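Local coordinates for protein carbohydrate kinase, FGGY (Rhodospirillum rubrum, PDB 3IFR) that probably phosphorylates D-xylulose as a xylulokinase of the FGGY carbohydrate kinase family, whose two domains share the actin-like ATPase fold, at residues D260-F265 with F405-G410; A382-F387 with G418-V423; P427-A432 with G465-P470. One frame throughout, in Å; residues are numbered along the deposited sequence.

All three contacts lie in the C-terminal half of the chain, within the second actin-like domain, around one six-stranded mixed sheet. Contact 1 joins strands 260-265 and 403-407 in the middle of that sheet; contact 3 pairs strand 428-432 with strand 463-468, the outermost strand of the sheet at one end, about 9 Å away between centres. Strands 403-407 and 428-432 are neighbours, so the two contacts run on into each other through Ala406. Contact 2 packs helix 372-397 on helix 414-424, about 12 Å from contact 1 and 13 Å from contact 3 between centres. Along the chain the segments of contacts 1 and 2 alternate, helices 372-397 and 414-424 flanking strand 403-407, and contact 3 follows.

Contact 1. Residues D260-F265 with F405-G410; sequences DVLLKF and FASDGG
Phe405 pairs with Leu262 in a parallel strand pair at the middle of the actin-like domain's sheet. Its N donates to Val261 O at 2.8 Å, and the same oxygen lies in the plane of the Phe405 ring at its edge, near CD2. Phe405 CB also meets Leu262 CD1, while Phe405 O takes the N-H of Leu263 at 2.7 Å. On the opposite face of the sheet, Ala406 CB lies at the edge of the Phe265 ring, 3.9 Å from Phe265 CE2; Trp416 and Phe387 pack on this ring as well. Ser407 continues the parallel pattern, its N giving to Leu263 O and its O receiving Phe265 N, while OG sits 3.6 Å from Lys264 CG. Here the strand ends. Asp408 turns its carboxylate to Lys264: NZ reaches OD2 at 3.1 Å from the anti side, in a salt bridge between obliquely crossing side chains, with the lysine chain bent at its last torsion (chi4 -43°). Gly410, in a 3-10 turn, closes the contact: its N donates in plane to a lone pair of Phe265 O, at 3.1 Å.

Contact 2. Residues A382-F387 with G418-V423; sequences AVALAF and GIMADV
Ala384 and Met420 meet where helices 372-397 and 414-424 pack against each other beside the sheet of the actin-like domain. The two segments run in broadly the same direction, 42° apart with axes 9.1 Å from each other, and the contact is apolar. Ala384 presents its methyl to the other helix, and three side chains gather on it: Ile419 CG2 and Met420 SE each lie 4.0 Å from Ala384 CB, and Val423 CG2 lies 4.1 Å from it. Met420, a selenomethionine, starts with CG anti to the backbone N (chi1 -179°) and then bends at chi2 and chi3, which brings SE beside Ala384 and lays CE 3.4 Å from Ala384 O. It crosses Phe387 at about a right angle. SE lies 5.0 Å from the centroid of the Phe387 ring and 52° off its normal, an oblique Met-aromatic contact; Phe265 of strand 260-265 also packs on Met420. Leu385 has its CB turned from the second helix, yet its chain swings back. Leu481 of helix 475-496 packs on Leu385, and Tyr478 on Ile419 and Val423. With chi1 of 152° Val423 carries CG1 anti to its own N, and this methyl meets Leu385 CD1 at 3.7 Å.

Contact 3. Residues P427-A432 with G465-P470; sequences PVQLLA and GEKITP
Gln429 reaches across to the edge strand with its amide: NE2 donates to Gly465 O at 2.8 Å, the donor standing above the carbonyl plane, and also to Leu430 O within its own strand. Gly465 N gives to that same Leu430 O, so this oxygen is gripped by two donors. The bend at chi2 (71°) turns CD of Gln429 toward Gly465, from where NE2 reaches Gly465 O, and a water bonds to OE1, with a weaker, longer link to Gly465 O. Backbone bonds carry the pairing on. Leu430 N meets Glu466 O, while Val428 and Ile468 exchange two bonds, Val428 N to Ile468 O at 3.0 Å and Ile468 N to Val428 O in a nearly straight line (172°). This is an antiparallel pair, the short segments running at 163°, and 463-468 is the outermost strand of the mixed sheet on this side of the actin-like domain. Gln429 and Lys467 form a non-hydrogen-bonded pair whose side chains cross at about a right angle, with Gln429 OE1 lying 3.8 Å from Lys467 CB. The extended lysine runs on to Pro427, where Lys467 CE touches Pro427 CB at 3.6 Å. Leu430 CD1 meets Ile468 CD1 at 3.9 Å, and Met417 of helix 414-424 packs on both residues. Beyond the strand, the Pro470 ring sets CD 3.8 Å from Pro427 N.

Contact 1. Residues D260-F265 with F405-G410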
loop_
_atom_site.group_PDB
_atom_site.type_symbol
_atom_site.label_atom_id
_atom_site.label_comp_id
_atom_site.label_asym_id
_atom_site.label_seq_id
_atom_site.Cartn_x
_atom_site.Cartn_y
_atom_site.Cartn_z
ATOM N N ASP A 260 2.905 -16.370 1.217
ATOM C CA ASP A 260 2.969 -15.638 -0.037
ATOM C C ASP A 260 3.522 -14.251 0.204
ATOM O O ASP A 260 3.090 -13.583 1.122
ATOM C CB ASP A 260 1.567 -15.467 -0.634
ATOM C CG ASP A 260 1.007 -16.757 -1.178
ATOM O OD1 ASP A 260 1.792 -17.718 -1.229
ATOM O OD2 ASP A 260 -0.191 -16.806 -1.572
ATOM N N VAL A 261 4.428 -13.799 -0.660
ATOM C CA VAL A 261 5.038 -12.490 -0.515
ATOM C C VAL A 261 5.016 -11.728 -1.831
ATOM O O VAL A 261 5.422 -12.248 -2.864
ATOM C CB VAL A 261 6.514 -12.606 -0.058
ATOM C CG1 VAL A 261 7.116 -11.251 0.143
ATOM C CG2 VAL A 261 6.638 -13.464 1.208
ATOM N N LEU A 262 4.555 -10.487 -1.792
ATOM C CA LEU A 262 4.621 -9.617 -2.945
ATOM C C LEU A 262 5.761 -8.629 -2.762
ATOM O O LEU A 262 5.969 -8.050 -1.680
ATOM C CB LEU A 262 3.285 -8.877 -3.161
ATOM C CG LEU A 262 3.386 -7.870 -4.314
ATOM C CD1 LEU A 262 3.515 -8.638 -5.635
ATOM C CD2 LEU A 262 2.231 -6.920 -4.376
ATOM N N LEU A 263 6.509 -8.428 -3.827
ATOM C CA LEU A 263 7.564 -7.445 -3.820
ATOM C C LEU A 263 7.237 -6.450 -4.903
ATOM O O LEU A 263 7.261 -6.797 -6.085
ATOM C CB LEU A 263 8.871 -8.117 -4.171
ATOM C CG LEU A 263 9.800 -8.703 -3.128
ATOM C CD1 LEU A 263 9.131 -9.037 -1.784
ATOM C CD2 LEU A 263 10.411 -9.882 -3.805
ATOM N N LYS A 264 6.996 -5.208 -4.503
ATOM C CA LYS A 264 6.429 -4.188 -5.374
ATOM C C LYS A 264 7.524 -3.213 -5.723
ATOM O O LYS A 264 7.950 -2.426 -4.874
ATOM C CB LYS A 264 5.324 -3.448 -4.615
ATOM C CG LYS A 264 4.197 -2.913 -5.467
ATOM C CD LYS A 264 2.909 -2.743 -4.639
ATOM C CE LYS A 264 1.786 -2.110 -5.474
ATOM N NZ LYS A 264 2.304 -0.983 -6.309
ATOM N N PHE A 265 8.008 -3.279 -6.956
ATOM C CA PHE A 265 9.055 -2.351 -7.392
ATOM C C PHE A 265 8.479 -1.047 -7.962
ATOM O O PHE A 265 8.577 -0.777 -9.151
ATOM C CB PHE A 265 9.991 -3.041 -8.377
ATOM C CG PHE A 265 10.793 -4.119 -7.749
ATOM C CD1 PHE A 265 12.073 -3.861 -7.289
ATOM C CD2 PHE A 265 10.247 -5.377 -7.555
ATOM C CE1 PHE A 265 12.792 -4.849 -6.691
ATOM C CE2 PHE A 265 10.955 -6.353 -6.950
ATOM C CZ PHE A 265 12.215 -6.101 -6.511
ATOM N N PHE A 405 6.506 -13.042 -5.287
ATOM C CA PHE A 405 5.977 -12.458 -6.503
ATOM C C PHE A 405 6.581 -11.078 -6.620
ATOM O O PHE A 405 6.790 -10.412 -5.610
ATOM C CB PHE A 405 4.440 -12.371 -6.434
ATOM C CG PHE A 405 3.752 -13.711 -6.201
ATOM C CD1 PHE A 405 3.123 -14.383 -7.243
ATOM C CD2 PHE A 405 3.761 -14.315 -4.952
ATOM C CE1 PHE A 405 2.497 -15.618 -7.017
ATOM C CE2 PHE A 405 3.135 -15.531 -4.731
ATOM C CZ PHE A 405 2.502 -16.173 -5.762
ATOM N N ALA A 406 6.874 -10.640 -7.837
ATOM C CA ALA A 406 7.222 -9.246 -8.018
ATOM C C ALA A 406 6.260 -8.592 -9.006
ATOM O O ALA A 406 5.769 -9.218 -9.938
ATOM C CB ALA A 406 8.663 -9.075 -8.427
ATOM N N SER A 407 5.966 -7.331 -8.763
ATOM C CA SER A 407 5.064 -6.578 -9.612
ATOM C C SER A 407 5.603 -5.163 -9.750
ATOM O O SER A 407 6.636 -4.811 -9.157
ATOM C CB SER A 407 3.690 -6.505 -8.979
ATOM O OG SER A 407 3.723 -5.533 -7.959
ATOM N N ASP A 408 4.899 -4.364 -10.543
ATOM C CA ASP A 408 5.249 -2.969 -10.793
ATOM C C ASP A 408 6.443 -2.778 -11.712
ATOM O O ASP A 408 7.014 -3.745 -12.242
ATOM C CB ASP A 408 5.499 -2.213 -9.490
ATOM C CG ASP A 408 4.960 -0.796 -9.538
ATOM O OD1 ASP A 408 5.169 -0.097 -10.557
ATOM O OD2 ASP A 408 4.293 -0.395 -8.558
ATOM N N GLY A 409 6.829 -1.511 -11.842
ATOM C CA GLY A 409 7.770 -1.044 -12.840
ATOM C C GLY A 409 9.103 -1.754 -12.915
ATOM O O GLY A 409 9.599 -1.994 -13.995
ATOM N N GLY A 410 9.691 -2.083 -11.774
ATOM C CA GLY A 410 11.015 -2.675 -11.776
ATOM C C GLY A 410 11.024 -4.039 -12.448
ATOM O O GLY A 410 12.081 -4.504 -12.910
#

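Contact 2. Residues A382-F387 with G418-V423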
loop_
_atom_site.group_PDB
_atom_site.type_symbol
_atom_site.label_atom_id
_atom_site.label_comp_id
_atom_site.label_asym_id
_atom_site.label_seq_id
_atom_site.Cartn_x
_atom_site.Cartn_y
_atom_site.Cartn_z
ATOM N N ALA A 382 21.793 -3.160 -3.929
ATOM C CA ALA A 382 21.398 -2.603 -2.637
ATOM C C ALA A 382 19.860 -2.652 -2.445
ATOM O O ALA A 382 19.366 -3.049 -1.388
ATOM C CB ALA A 382 21.967 -1.177 -2.425
ATOM N N VAL A 383 19.098 -2.265 -3.454
ATOM C CA VAL A 383 17.652 -2.289 -3.281
ATOM C C VAL A 383 17.207 -3.704 -3.003
ATOM O O VAL A 383 16.412 -3.928 -2.090
ATOM C CB VAL A 383 16.893 -1.668 -4.477
ATOM C CG1 VAL A 383 15.424 -2.098 -4.509
ATOM C CG2 VAL A 383 17.007 -0.189 -4.400
ATOM N N ALA A 384 17.732 -4.658 -3.772
ATOM C CA ALA A 384 17.449 -6.092 -3.555
ATOM C C ALA A 384 17.744 -6.476 -2.128
ATOM O O ALA A 384 16.944 -7.127 -1.461
ATOM C CB ALA A 384 18.295 -6.948 -4.466
ATOM N N LEU A 385 18.921 -6.076 -1.680
ATOM C CA LEU A 385 19.387 -6.380 -0.345
ATOM C C LEU A 385 18.477 -5.872 0.755
ATOM O O LEU A 385 18.302 -6.541 1.788
ATOM C CB LEU A 385 20.754 -5.760 -0.153
ATOM C CG LEU A 385 21.965 -6.673 -0.103
ATOM C CD1 LEU A 385 21.669 -8.083 -0.587
ATOM C CD2 LEU A 385 23.040 -5.968 -0.910
ATOM N N ALA A 386 17.919 -4.689 0.554
ATOM C CA ALA A 386 16.970 -4.133 1.518
ATOM C C ALA A 386 15.701 -4.964 1.510
ATOM O O ALA A 386 15.065 -5.140 2.551
ATOM C CB ALA A 386 16.634 -2.686 1.219
ATOM N N PHE A 387 15.316 -5.438 0.330
ATOM C CA PHE A 387 14.176 -6.332 0.238
ATOM C C PHE A 387 14.465 -7.624 1.003
ATOM O O PHE A 387 13.630 -8.126 1.730
ATOM C CB PHE A 387 13.815 -6.619 -1.230
ATOM C CG PHE A 387 12.756 -5.715 -1.769
ATOM C CD1 PHE A 387 11.517 -5.673 -1.178
ATOM C CD2 PHE A 387 13.006 -4.884 -2.864
ATOM C CE1 PHE A 387 10.528 -4.849 -1.661
ATOM C CE2 PHE A 387 12.010 -4.056 -3.356
ATOM C CZ PHE A 387 10.766 -4.048 -2.747
ATOM N N GLY A 418 16.718 -10.699 -12.101
ATOM C CA GLY A 418 17.739 -11.721 -11.954
ATOM C C GLY A 418 18.490 -11.434 -10.674
ATOM O O GLY A 418 18.704 -12.320 -9.836
ATOM N N ILE A 419 18.852 -10.169 -10.476
ATOM C CA ILE A 419 19.560 -9.803 -9.258
ATOM C C ILE A 419 18.712 -10.109 -8.033
ATOM O O ILE A 419 19.197 -10.667 -7.052
ATOM C CB ILE A 419 19.988 -8.324 -9.289
ATOM C CG1 ILE A 419 21.186 -8.153 -10.243
ATOM C CG2 ILE A 419 20.232 -7.744 -7.848
ATOM C CD1 ILE A 419 21.385 -6.714 -10.656
HETATM N N MSE A 420 17.443 -9.722 -8.068
HETATM C CA MSE A 420 16.575 -9.968 -6.922
HETATM C C MSE A 420 16.528 -11.448 -6.542
HETATM O O MSE A 420 16.659 -11.793 -5.371
HETATM C CB MSE A 420 15.157 -9.505 -7.220
HETATM C CG MSE A 420 14.189 -9.698 -6.048
HETATM SE SE MSE A 420 14.545 -8.348 -4.638
HETATM C CE MSE A 420 15.251 -9.565 -3.219
ATOM N N ALA A 421 16.329 -12.319 -7.546
ATOM C CA ALA A 421 16.226 -13.729 -7.297
ATOM C C ALA A 421 17.529 -14.300 -6.770
ATOM O O ALA A 421 17.507 -15.111 -5.832
ATOM C CB ALA A 421 15.789 -14.460 -8.536
ATOM N N ASP A 422 18.651 -13.896 -7.376
ATOM C CA ASP A 422 19.965 -14.397 -6.939
ATOM C C ASP A 422 20.307 -13.963 -5.508
ATOM O O ASP A 422 21.136 -14.599 -4.819
ATOM C CB ASP A 422 21.102 -13.941 -7.857
ATOM C CG ASP A 422 21.106 -14.650 -9.205
ATOM O OD1 ASP A 422 20.505 -15.735 -9.312
ATOM O OD2 ASP A 422 21.721 -14.095 -10.156
ATOM N N VAL A 423 19.670 -12.891 -5.063
ATOM C CA VAL A 423 19.967 -12.359 -3.721
ATOM C C VAL A 423 19.058 -13.043 -2.698
ATOM O O VAL A 423 19.439 -13.363 -1.559
ATOM C CB VAL A 423 19.730 -10.844 -3.671
ATOM C CG1 VAL A 423 19.368 -10.411 -2.267
ATOM C CG2 VAL A 423 20.947 -10.096 -4.240
#

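Contact 3. Residues P427-A432 with G465-P470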
loop_
_atom_site.group_PDB
_atom_site.type_symbol
_atom_site.label_atom_id
_atom_site.label_comp_id
_atom_site.label_asym_id
_atom_site.label_seq_id
_atom_site.Cartn_x
_atom_site.Cartn_y
_atom_site.Cartn_z
ATOM N N PRO A 427 12.753 -18.668 -6.031
ATOM C CA PRO A 427 12.167 -18.277 -7.314
ATOM C C PRO A 427 11.283 -17.045 -7.164
ATOM O O PRO A 427 10.619 -16.923 -6.131
ATOM C CB PRO A 427 11.330 -19.516 -7.693
ATOM C CG PRO A 427 12.013 -20.666 -6.977
ATOM C CD PRO A 427 12.394 -20.046 -5.657
ATOM N N VAL A 428 11.297 -16.135 -8.138
ATOM C CA VAL A 428 10.463 -14.951 -8.037
ATOM C C VAL A 428 9.460 -14.948 -9.193
ATOM O O VAL A 428 9.865 -14.948 -10.348
ATOM C CB VAL A 428 11.295 -13.631 -8.075
ATOM C CG1 VAL A 428 10.376 -12.452 -8.080
ATOM C CG2 VAL A 428 12.326 -13.525 -6.922
ATOM N N GLN A 429 8.165 -14.947 -8.906
ATOM C CA GLN A 429 7.165 -14.908 -9.985
ATOM C C GLN A 429 6.829 -13.468 -10.369
ATOM O O GLN A 429 6.206 -12.754 -9.583
ATOM C CB GLN A 429 5.881 -15.616 -9.554
ATOM C CG GLN A 429 4.706 -15.464 -10.568
ATOM C CD GLN A 429 4.938 -16.267 -11.846
ATOM O OE1 GLN A 429 4.769 -17.492 -11.856
ATOM N NE2 GLN A 429 5.350 -15.579 -12.923
ATOM N N LEU A 430 7.254 -13.039 -11.557
ATOM C CA LEU A 430 6.956 -11.695 -12.049
ATOM C C LEU A 430 5.508 -11.651 -12.555
ATOM O O LEU A 430 4.981 -12.658 -13.045
ATOM C CB LEU A 430 7.892 -11.295 -13.192
ATOM C CG LEU A 430 9.391 -11.197 -12.939
ATOM C CD1 LEU A 430 10.098 -10.550 -14.182
ATOM C CD2 LEU A 430 9.668 -10.403 -11.622
ATOM N N LEU A 431 4.872 -10.494 -12.410
ATOM C CA LEU A 431 3.516 -10.289 -12.901
ATOM C C LEU A 431 3.277 -8.805 -13.161
ATOM O O LEU A 431 3.989 -7.931 -12.655
ATOM C CB LEU A 431 2.496 -10.799 -11.894
ATOM C CG LEU A 431 2.516 -9.977 -10.610
ATOM C CD1 LEU A 431 1.235 -9.174 -10.488
ATOM C CD2 LEU A 431 2.676 -10.884 -9.396
ATOM N N ALA A 432 2.291 -8.521 -13.987
ATOM C CA ALA A 432 1.899 -7.135 -14.202
ATOM C C ALA A 432 0.486 -6.954 -13.684
ATOM O O ALA A 432 -0.397 -7.783 -13.932
ATOM C CB ALA A 432 1.977 -6.779 -15.676
ATOM N N GLY A 465 3.656 -13.454 -15.390
ATOM C CA GLY A 465 4.680 -13.560 -16.392
ATOM C C GLY A 465 5.770 -14.527 -16.101
ATOM O O GLY A 465 5.523 -15.611 -15.726
ATOM N N GLU A 466 6.989 -14.122 -16.320
ATOM C CA GLU A 466 8.096 -15.032 -16.178
ATOM C C GLU A 466 8.414 -15.332 -14.719
ATOM O O GLU A 466 8.514 -14.415 -13.894
ATOM C CB GLU A 466 9.321 -14.486 -16.892
ATOM C CG GLU A 466 10.561 -15.331 -16.709
ATOM C CD GLU A 466 11.783 -14.774 -17.466
ATOM O OE1 GLU A 466 11.702 -13.686 -18.055
ATOM O OE2 GLU A 466 12.855 -15.393 -17.420
ATOM N N LYS A 467 8.611 -16.611 -14.416
ATOM C CA LYS A 467 9.086 -17.022 -13.115
ATOM C C LYS A 467 10.584 -17.197 -13.175
ATOM O O LYS A 467 11.073 -18.017 -13.906
ATOM C CB LYS A 467 8.401 -18.321 -12.661
ATOM C CG LYS A 467 8.843 -18.838 -11.315
ATOM C CD LYS A 467 7.861 -19.873 -10.757
ATOM C CE LYS A 467 8.366 -20.473 -9.500
ATOM N NZ LYS A 467 7.337 -21.250 -8.753
ATOM N N ILE A 468 11.318 -16.434 -12.384
ATOM C CA ILE A 468 12.758 -16.423 -12.567
ATOM C C ILE A 468 13.409 -17.296 -11.525
ATOM O O ILE A 468 13.088 -17.143 -10.381
ATOM C CB ILE A 468 13.314 -14.975 -12.429
ATOM C CG1 ILE A 468 12.861 -14.119 -13.610
ATOM C CG2 ILE A 468 14.827 -15.004 -12.316
ATOM C CD1 ILE A 468 13.329 -12.702 -13.510
ATOM N N THR A 469 14.286 -18.234 -11.893
ATOM C CA THR A 469 14.979 -19.016 -10.848
ATOM C C THR A 469 16.369 -18.453 -10.496
ATOM O O THR A 469 17.116 -17.980 -11.346
ATOM C CB THR A 469 15.147 -20.528 -11.171
ATOM O OG1 THR A 469 15.903 -20.675 -12.384
ATOM C CG2 THR A 469 13.836 -21.234 -11.277
ATOM N N PRO A 470 16.713 -18.514 -9.227
ATOM C CA PRO A 470 18.018 -17.986 -8.843
ATOM C C PRO A 470 19.145 -18.877 -9.403
ATOM O O PRO A 470 18.945 -20.034 -9.758
ATOM C CB PRO A 470 17.993 -18.079 -7.320
ATOM C CG PRO A 470 16.499 -18.284 -6.949
ATOM C CD PRO A 470 15.922 -19.006 -8.091
HETATM O O HOH W 1 5.084 -18.865 -14.532
#